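Local coordinates for prolyl 4-hydroxylase alpha subunit Fe(2+) 2OG dioxygenase domain-containing protein (Burkholderia ambifaria, PDB 3W20) that probably catalyses the 2-oxoglutarate-dependent oxidation of N-substituted L-amino acids and binds a zinc ion in its metal site, at residues A26-A29 with L30-E34; I42-D45 with G46-D49; V90-A93 with A94-F97. All coordinates share one frame; numbering follows the deposited sequence.

Contact 1. Residues A26-A29 with L30-E34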
ATOM      1  N   ALA A  26      20.588  -3.036 -26.002  1.00 17.22           N
ATOM      2  CA  ALA A  26      19.916  -1.747 -26.189  1.00 16.50           C
ATOM      3  C   ALA A  26      19.769  -1.051 -24.811  1.00 15.75           C
ATOM      4  O   ALA A  26      20.128   0.123 -24.661  1.00 16.51           O
ATOM      5  CB  ALA A  26      18.545  -1.944 -26.788  1.00 15.88           C
ATOM      6  N   ILE A  27      19.354  -1.836 -23.829  1.00 15.72           N
ATOM      7  CA  ILE A  27      19.160  -1.309 -22.447  1.00 17.17           C
ATOM      8  C   ILE A  27      20.570  -0.881 -21.921  1.00 17.87           C
ATOM      9  O   ILE A  27      20.740   0.200 -21.326  1.00 15.95           O
ATOM     10  CB  ILE A  27      18.509  -2.346 -21.518  1.00 17.18           C
ATOM     11  CG1 ILE A  27      17.047  -2.620 -21.877  1.00 18.08           C
ATOM     12  CG2 ILE A  27      18.697  -2.023 -20.026  1.00 17.96           C
ATOM     13  CD1 ILE A  27      16.140  -1.381 -21.690  1.00 17.10           C
ATOM     14  N   HIS A  28      21.590  -1.698 -22.125  1.00 17.20           N
ATOM     15  CA  HIS A  28      22.970  -1.255 -21.699  1.00 18.48           C
ATOM     16  C   HIS A  28      23.421   0.039 -22.364  1.00 18.06           C
ATOM     17  O   HIS A  28      24.140   0.873 -21.715  1.00 19.21           O
ATOM     18  CB  HIS A  28      23.979  -2.389 -21.992  1.00 23.08           C
ATOM     19  CG  HIS A  28      25.424  -2.040 -21.680  1.00 27.85           C
ATOM     20  ND1 HIS A  28      26.202  -1.299 -22.514  1.00 35.26           N
ATOM     21  CD2 HIS A  28      26.231  -2.366 -20.584  1.00 36.76           C
ATOM     22  CE1 HIS A  28      27.420  -1.124 -21.958  1.00 33.02           C
ATOM     23  NE2 HIS A  28      27.456  -1.816 -20.806  1.00 32.80           N
ATOM     24  N   ALA A  29      23.118   0.215 -23.666  1.00 17.41           N
ATOM     25  CA  ALA A  29      23.551   1.425 -24.338  1.00 17.19           C
ATOM     26  C   ALA A  29      22.846   2.601 -23.706  1.00 15.22           C
ATOM     27  O   ALA A  29      23.459   3.644 -23.514  1.00 15.76           O
ATOM     28  CB  ALA A  29      23.356   1.362 -25.876  1.00 18.34           C
ATOM     29  N   LEU A  30      21.558   2.437 -23.375  1.00 14.14           N
ATOM     30  CA  LEU A  30      20.851   3.576 -22.780  1.00 15.32           C
ATOM     31  C   LEU A  30      21.440   3.884 -21.395  1.00 15.25           C
ATOM     32  O   LEU A  30      21.591   5.049 -20.990  1.00 15.22           O
ATOM     33  CB  LEU A  30      19.357   3.293 -22.698  1.00 13.41           C
ATOM     34  CG  LEU A  30      18.746   3.356 -24.119  1.00 12.63           C
ATOM     35  CD1 LEU A  30      17.460   2.528 -24.153  1.00 14.32           C
ATOM     36  CD2 LEU A  30      18.408   4.794 -24.385  1.00 14.01           C
ATOM     37  N   ASP A  31      21.718   2.816 -20.653  1.00 15.93           N
ATOM     38  CA  ASP A  31      22.124   3.019 -19.236  1.00 15.73           C
ATOM     39  C   ASP A  31      23.524   3.621 -19.253  1.00 16.71           C
ATOM     40  O   ASP A  31      23.914   4.277 -18.291  1.00 16.59           O
ATOM     41  CB  ASP A  31      22.161   1.654 -18.598  1.00 16.02           C
ATOM     42  CG  ASP A  31      22.318   1.699 -17.102  1.00 18.89           C
ATOM     43  OD1 ASP A  31      21.639   2.420 -16.393  1.00 16.97           O
ATOM     44  OD2 ASP A  31      23.259   1.020 -16.652  1.00 21.20           O
ATOM     45  N   ALA A  32      24.286   3.336 -20.316  1.00 17.30           N
ATOM     46  CA  ALA A  32      25.600   3.956 -20.482  1.00 19.88           C
ATOM     47  C   ALA A  32      25.547   5.389 -21.004  1.00 17.28           C
ATOM     48  O   ALA A  32      26.590   6.015 -21.288  1.00 17.09           O
ATOM     49  CB  ALA A  32      26.467   3.093 -21.422  1.00 19.76           C
ATOM     50  N   ASP A  33      24.379   5.949 -21.169  1.00 15.99           N
ATOM     51  CA  ASP A  33      24.244   7.230 -21.805  1.00 16.07           C
ATOM     52  C   ASP A  33      24.844   7.276 -23.207  1.00 16.12           C
ATOM     53  O   ASP A  33      25.403   8.302 -23.622  1.00 17.24           O
ATOM     54  CB  ASP A  33      24.728   8.421 -20.902  1.00 16.09           C
ATOM     55  CG  ASP A  33      24.185   9.750 -21.313  1.00 18.04           C
ATOM     56  OD1 ASP A  33      23.089   9.885 -21.948  1.00 15.83           O
ATOM     57  OD2 ASP A  33      24.899  10.769 -21.058  1.00 18.73           O
ATOM     58  N   GLU A  34      24.707   6.198 -23.960  1.00 16.75           N
ATOM     59  CA  GLU A  34      25.223   6.134 -25.357  1.00 18.77           C
ATOM     60  C   GLU A  34      24.082   6.348 -26.398  1.00 19.81           C
ATOM     61  O   GLU A  34      24.320   6.376 -27.604  1.00 22.33           O
ATOM     62  CB  GLU A  34      25.870   4.776 -25.612  1.00 19.82           C
ATOM     63  CG  GLU A  34      27.272   4.685 -24.950  1.00 25.71           C
ATOM     64  CD  GLU A  34      27.764   3.249 -24.806  1.00 30.17           C
ATOM     65  OE1 GLU A  34      27.095   2.349 -25.358  1.00 33.19           O
ATOM     66  OE2 GLU A  34      28.821   3.018 -24.147  1.00 28.17           O
TER
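The backbone NH of Ala32 reaches back to His28 O, with 2.8 Å between Ala32 N and His28 O. Two earlier bonds keep the alpha-helical pattern: Leu30 N to Ala26 O at 3.0 Å and Asp31 N to Ile27 O. The pattern then changes. Glu34 N, rather than Asp33 N, bonds to Ala29 O at 2.9 Å. Asp33 N instead turns to Leu30 O, also at 2.9 Å. Asp33 has a positive phi of 57°, so these two bonds form a Schellman motif at the C-terminal end of helix 23-31. The Glu34 chain, extended beyond CG, runs alongside Ala29, with Glu34 OE1 3.9 Å from Ala29 CB. Ala32 CB lies obliquely to the His28 ring, 4.4 Å from His28 CE1. On the inner side, Leu30 CG lies beside the backbone N (chi1 -72°), and this carries Leu30 CD1 to 3.6 Å from Ala26 O. Leu30, Ala26 and Ile27 all pack on Leu239 of strand 236-241. Asp31 OD2 is hydrogen-bonded to His264. Asp33 OD1 makes a salt bridge to Arg11 and a hydrogen bond to Gln241. Ala29 O and Leu30 O are thus satisfied by the NH groups of the turn, and the carboxylates of Asp31 and Asp33 are left to bond to other parts of the domain.

Contact 2. Residues I42-D45 with G46-D49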
ATOM      1  N   ILE A  42      10.092  -5.770 -32.458  1.00 19.63           N
ATOM      2  CA  ILE A  42      10.007  -6.918 -31.572  1.00 19.60           C
ATOM      3  C   ILE A  42       8.969  -7.908 -32.063  1.00 21.69           C
ATOM      4  O   ILE A  42       9.258  -9.112 -32.157  1.00 23.33           O
ATOM      5  CB  ILE A  42       9.610  -6.482 -30.138  1.00 20.66           C
ATOM      6  CG1 ILE A  42      10.675  -5.514 -29.555  1.00 19.89           C
ATOM      7  CG2 ILE A  42       9.416  -7.711 -29.259  1.00 22.73           C
ATOM      8  CD1 ILE A  42      12.090  -6.084 -29.664  1.00 20.17           C
ATOM      9  N   VAL A  43       7.767  -7.427 -32.323  1.00 18.89           N
ATOM     10  CA  VAL A  43       6.656  -8.372 -32.531  1.00 22.30           C
ATOM     11  C   VAL A  43       6.235  -8.362 -34.010  1.00 23.00           C
ATOM     12  O   VAL A  43       5.923  -7.277 -34.563  1.00 22.17           O
ATOM     13  CB  VAL A  43       5.417  -7.986 -31.727  1.00 21.00           C
ATOM     14  CG1 VAL A  43       4.287  -9.018 -31.973  1.00 23.91           C
ATOM     15  CG2 VAL A  43       5.732  -7.879 -30.241  1.00 22.64           C
ATOM     16  N   PRO A  44       6.282  -9.524 -34.686  1.00 26.03           N
ATOM     17  CA  PRO A  44       5.938  -9.468 -36.128  1.00 28.51           C
ATOM     18  C   PRO A  44       4.458  -9.346 -36.408  1.00 29.29           C
ATOM     19  O   PRO A  44       3.644  -9.597 -35.540  1.00 26.89           O
ATOM     20  CB  PRO A  44       6.406 -10.817 -36.665  1.00 30.81           C
ATOM     21  CG  PRO A  44       6.352 -11.730 -35.512  1.00 30.04           C
ATOM     22  CD  PRO A  44       6.704 -10.877 -34.277  1.00 28.04           C
ATOM     23  N   ASP A  45       4.130  -8.960 -37.635  1.00 33.63           N
ATOM     24  CA  ASP A  45       2.742  -8.776 -37.997  1.00 37.09           C
ATOM     25  C   ASP A  45       1.926 -10.058 -37.748  1.00 36.73           C
ATOM     26  O   ASP A  45       2.403 -11.180 -37.967  1.00 36.14           O
ATOM     27  CB  ASP A  45       2.618  -8.318 -39.442  1.00 40.85           C
ATOM     28  CG  ASP A  45       1.235  -7.738 -39.756  1.00 48.06           C
ATOM     29  OD1 ASP A  45       0.383  -7.476 -38.835  1.00 49.78           O
ATOM     30  OD2 ASP A  45       0.997  -7.564 -40.954  1.00 49.44           O
ATOM     31  N   GLY A  46       0.703  -9.870 -37.273  1.00 39.77           N
ATOM     32  CA  GLY A  46      -0.143 -10.983 -36.980  1.00 35.69           C
ATOM     33  C   GLY A  46      -0.015 -11.447 -35.555  1.00 40.34           C
ATOM     34  O   GLY A  46      -0.888 -12.145 -35.068  1.00 35.31           O
ATOM     35  N   GLU A  47       1.059 -11.081 -34.866  1.00 37.93           N
ATOM     36  CA  GLU A  47       1.259 -11.605 -33.510  1.00 36.85           C
ATOM     37  C   GLU A  47       0.999 -10.526 -32.436  1.00 36.59           C
ATOM     38  O   GLU A  47       1.071 -10.813 -31.236  1.00 33.54           O
ATOM     39  CB  GLU A  47       2.641 -12.264 -33.373  1.00 36.49           C
ATOM     40  CG  GLU A  47       2.794 -13.569 -34.164  1.00 43.27           C
ATOM     41  CD  GLU A  47       4.197 -14.185 -34.063  1.00 52.13           C
ATOM     42  OE1 GLU A  47       4.927 -13.893 -33.078  1.00 54.38           O
ATOM     43  OE2 GLU A  47       4.599 -14.971 -34.965  1.00 51.55           O
ATOM     44  N   ARG A  48       0.648  -9.306 -32.876  1.00 33.38           N
ATOM     45  CA  ARG A  48       0.485  -8.167 -31.971  1.00 33.24           C
ATOM     46  C   ARG A  48      -0.620  -8.297 -30.982  1.00 35.85           C
ATOM     47  O   ARG A  48      -0.452  -7.924 -29.829  1.00 28.65           O
ATOM     48  CB  ARG A  48       0.299  -6.858 -32.714  1.00 30.18           C
ATOM     49  CG  ARG A  48       1.643  -6.254 -33.102  1.00 31.58           C
ATOM     50  CD  ARG A  48       1.757  -6.244 -34.580  1.00 32.44           C
ATOM     51  NE  ARG A  48       3.112  -6.348 -35.069  1.00 33.49           N
ATOM     52  CZ  ARG A  48       3.439  -5.784 -36.212  1.00 30.78           C
ATOM     53  NH1 ARG A  48       2.497  -5.113 -36.857  1.00 31.78           N
ATOM     54  NH2 ARG A  48       4.632  -5.909 -36.736  1.00 32.06           N
ATOM     55  N   ASP A  49      -1.776  -8.778 -31.454  1.00 34.78           N
ATOM     56  CA  ASP A  49      -2.913  -9.026 -30.569  1.00 33.88           C
ATOM     57  C   ASP A  49      -2.622  -9.953 -29.391  1.00 30.96           C
ATOM     58  O   ASP A  49      -3.096  -9.704 -28.285  1.00 30.41           O
ATOM     59  CB  ASP A  49      -4.120  -9.542 -31.398  1.00 39.81           C
ATOM     60  CG  ASP A  49      -4.891  -8.423 -32.051  1.00 40.52           C
ATOM     61  OD1 ASP A  49      -4.722  -7.255 -31.646  1.00 45.01           O
ATOM     62  OD2 ASP A  49      -5.659  -8.711 -32.988  1.00 48.02           O
TER
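Arg48 folds back over the chain and grips Val43 O side-on with two nitrogens. Arg48 NH2 lies 2.9 Å from Val43 O, in the plane of that carbonyl. Arg48 NE lies 3.0 Å from Val43 O, but well above the carbonyl plane. Val43 O sits at the edge of the guanidinium, 5° out of its plane. The arginine chain is bent at chi2 (115°), which turns the guanidinium back toward Val43 and Asp45. Two bonds to one oxygen should limit rotation of the group. Asp45 covers one face of it. Asp45 CA stands 3.5 Å above the guanidinium plane of Arg48, over its centre. The Asp45 carboxylate is turned about 25° from that plane. Asp45 OD1 is 3.7 Å from Arg48 NH1, a long salt bridge that rests on charge alone, because no N-H points at the oxygen. The same OD1 makes a weak hydrogen bond to Gly46 N. The bend between these partners is a type II beta turn from Pro44 to Glu47, closed by Glu47 N to Pro44 O at 3.1 Å. Gly46 has a positive phi there, where a CB would clash with Asp45 O. The turn lies in the loop between strand 37-41 and helix 48-52, at the surface. Val43 points its side chain into the bend: Val43 CG1, anti to the backbone N, lies 3.6 Å from Glu47 C and also meets the CG of Arg48. Across the turn, the Glu47 carboxylate rests on the proline ring, with Glu47 OE1 3.6 Å from Pro44 CG. On the strand side, the backbones of Ile42 and Val43 are hydrogen-bonded to Gly235.

Contact 3. Residues V90-A93 with A94-F97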
ATOM      1  N   VAL A  90      -0.971   9.537   1.429  1.00 16.00           N
ATOM      2  CA  VAL A  90      -0.990   8.267   2.261  1.00 16.40           C
ATOM      3  C   VAL A  90      -2.102   7.314   1.760  1.00 14.34           C
ATOM      4  O   VAL A  90      -1.846   6.102   1.550  1.00 15.52           O
ATOM      5  CB  VAL A  90      -1.182   8.594   3.736  1.00 15.65           C
ATOM      6  CG1 VAL A  90      -1.247   7.319   4.557  1.00 16.34           C
ATOM      7  CG2 VAL A  90       0.009   9.457   4.291  1.00 15.86           C
ATOM      8  N   SER A  91      -3.285   7.865   1.472  1.00 16.13           N
ATOM      9  CA  SER A  91      -4.421   7.020   1.091  1.00 17.21           C
ATOM     10  C   SER A  91      -4.200   6.484  -0.321  1.00 15.20           C
ATOM     11  O   SER A  91      -4.458   5.313  -0.585  1.00 16.14           O
ATOM     12  CB  SER A  91      -5.801   7.704   1.202  1.00 19.88           C
ATOM     13  OG  SER A  91      -5.794   8.864   0.440  1.00 27.10           O
ATOM     14  N   LYS A  92      -3.707   7.316  -1.246  1.00 16.92           N
ATOM     15  CA  LYS A  92      -3.413   6.774  -2.617  1.00 16.32           C
ATOM     16  C   LYS A  92      -2.277   5.778  -2.602  1.00 15.41           C
ATOM     17  O   LYS A  92      -2.311   4.847  -3.423  1.00 16.92           O
ATOM     18  CB  LYS A  92      -3.130   7.883  -3.628  1.00 21.30           C
ATOM     19  CG  LYS A  92      -3.322   7.500  -5.081  1.00 22.39           C
ATOM     20  CD  LYS A  92      -4.781   7.135  -5.322  1.00 28.76           C
ATOM     21  CE  LYS A  92      -5.273   7.281  -6.759  1.00 42.52           C
ATOM     22  NZ  LYS A  92      -5.777   8.650  -7.065  1.00 45.94           N
ATOM     23  N   ALA A  93      -1.267   5.956  -1.710  1.00 13.79           N
ATOM     24  CA  ALA A  93      -0.169   4.925  -1.602  1.00 15.43           C
ATOM     25  C   ALA A  93      -0.786   3.611  -1.149  1.00 15.96           C
ATOM     26  O   ALA A  93      -0.378   2.551  -1.615  1.00 14.75           O
ATOM     27  CB  ALA A  93       0.937   5.362  -0.602  1.00 15.17           C
ATOM     28  N   ALA A  94      -1.762   3.664  -0.224  1.00 16.12           N
ATOM     29  CA  ALA A  94      -2.358   2.397   0.226  1.00 14.55           C
ATOM     30  C   ALA A  94      -3.013   1.742  -1.011  1.00 17.62           C
ATOM     31  O   ALA A  94      -2.894   0.527  -1.161  1.00 18.15           O
ATOM     32  CB  ALA A  94      -3.489   2.665   1.256  1.00 16.45           C
ATOM     33  N   GLU A  95      -3.748   2.499  -1.831  1.00 15.59           N
ATOM     34  CA  GLU A  95      -4.381   1.941  -3.064  1.00 17.81           C
ATOM     35  C   GLU A  95      -3.355   1.401  -4.025  1.00 18.90           C
ATOM     36  O   GLU A  95      -3.440   0.240  -4.514  1.00 18.67           O
ATOM     37  CB  GLU A  95      -5.283   2.961  -3.836  1.00 19.71           C
ATOM     38  CG  GLU A  95      -6.562   3.373  -3.146  1.00 27.38           C
ATOM     39  CD  GLU A  95      -7.265   4.392  -4.068  1.00 36.08           C
ATOM     40  OE1 GLU A  95      -7.597   4.045  -5.240  1.00 41.63           O
ATOM     41  OE2 GLU A  95      -7.385   5.540  -3.650  1.00 38.84           O
ATOM     42  N   TYR A  96      -2.302   2.177  -4.218  1.00 15.97           N
ATOM     43  CA  TYR A  96      -1.280   1.777  -5.176  1.00 16.22           C
ATOM     44  C   TYR A  96      -0.630   0.463  -4.788  1.00 17.07           C
ATOM     45  O   TYR A  96      -0.573  -0.483  -5.625  1.00 19.60           O
ATOM     46  CB  TYR A  96      -0.227   2.870  -5.309  1.00 15.39           C
ATOM     47  CG  TYR A  96       0.866   2.505  -6.310  1.00 15.92           C
ATOM     48  CD1 TYR A  96       0.717   2.700  -7.685  1.00 15.49           C
ATOM     49  CD2 TYR A  96       2.071   1.986  -5.852  1.00 14.53           C
ATOM     50  CE1 TYR A  96       1.777   2.356  -8.565  1.00 16.57           C
ATOM     51  CE2 TYR A  96       3.119   1.653  -6.715  1.00 16.31           C
ATOM     52  CZ  TYR A  96       2.957   1.831  -8.061  1.00 14.74           C
ATOM     53  OH  TYR A  96       3.993   1.491  -8.900  1.00 17.19           O
ATOM     54  N   PHE A  97      -0.173   0.381  -3.565  1.00 16.48           N
ATOM     55  CA  PHE A  97       0.563  -0.834  -3.137  1.00 17.34           C
ATOM     56  C   PHE A  97      -0.355  -1.997  -2.871  1.00 18.73           C
ATOM     57  O   PHE A  97       0.040  -3.129  -3.130  1.00 20.58           O
ATOM     58  CB  PHE A  97       1.479  -0.519  -1.957  1.00 15.10           C
ATOM     59  CG  PHE A  97       2.663   0.276  -2.423  1.00 16.43           C
ATOM     60  CD1 PHE A  97       3.704  -0.333  -3.129  1.00 18.21           C
ATOM     61  CD2 PHE A  97       2.681   1.652  -2.204  1.00 16.48           C
ATOM     62  CE1 PHE A  97       4.774   0.447  -3.601  1.00 18.24           C
ATOM     63  CE2 PHE A  97       3.723   2.442  -2.685  1.00 17.27           C
ATOM     64  CZ  PHE A  97       4.775   1.804  -3.354  1.00 17.40           C
TER
HETATM   65  O   HOH W   1      -7.192   7.376  -1.832  1.00 32.90           O
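This is a contact between successive turns of one helix, 87-107, largely buried and partly at the dimer interface. Four backbone bonds run between residues four apart. The shortest joins Tyr96 N to Lys92 O at 2.8 Å, and the last joins Phe97 N to Ala93 O. The same Ala93 O also lies near the ring plane of Phe97, 3.2 Å from Phe97 CD2 at the ring edge. Phe97 CG sits beside its own backbone N (chi1 -73°), which swings the ring back along the helix toward Ala93. The neighbouring Tyr96 sets its CD2 over the centre of the Phe97 ring, 3.5 Å above the plane. This helix belongs to the layer outside the double-stranded beta-helix core, and it also carries Cys101, the interchain disulfide residue. Ala94 packs on Phe97 of the second subunit, and Phe97 packs on Ala94 of the second subunit. Glu95 works along the helix and across the dimer. Glu95 OE2 accepts a bond from a water at 2.6 Å, and that water also meets Ser91 OG at 3.1 Å. Ser91 OG bonds to Lys88 O as well. Glu95 OE1 accepts from Tyr131 N of the second subunit. The Lys92 chain, bent at chi2 and chi4, crosses Glu95 at a slant. Lys92 CD touches Glu95 OE2 at 3.5 Å, while Lys92 NZ stays 4.9 Å from that oxygen. The Tyr96 ring packs on Leu78 and Leu81 of helix 78-83, and its OH bonds to the C-terminal carboxylate of Asp273.

In the fold
The three contacts follow one another along the chain without overlap, and none touches another. Contact 1 closes helix 23-31. Contact 2 follows strand 37-41, which belongs to the large mixed sheet and is also packed by the helix of contact 1. Their centres are 25 Å apart, with nearest atoms about 8 Å apart. Contact 3 lies on helix 87-107. The centres of contacts 1 and 3 are 33 Å apart, on opposite sides of the chain's centre; those of contacts 2 and 3 are 35 Å apart. Contacts 1 and 3 thus flank the double-stranded beta-helix core that holds the zinc ion of His155, Asp157 and His246, and contact 3 also faces the second subunit.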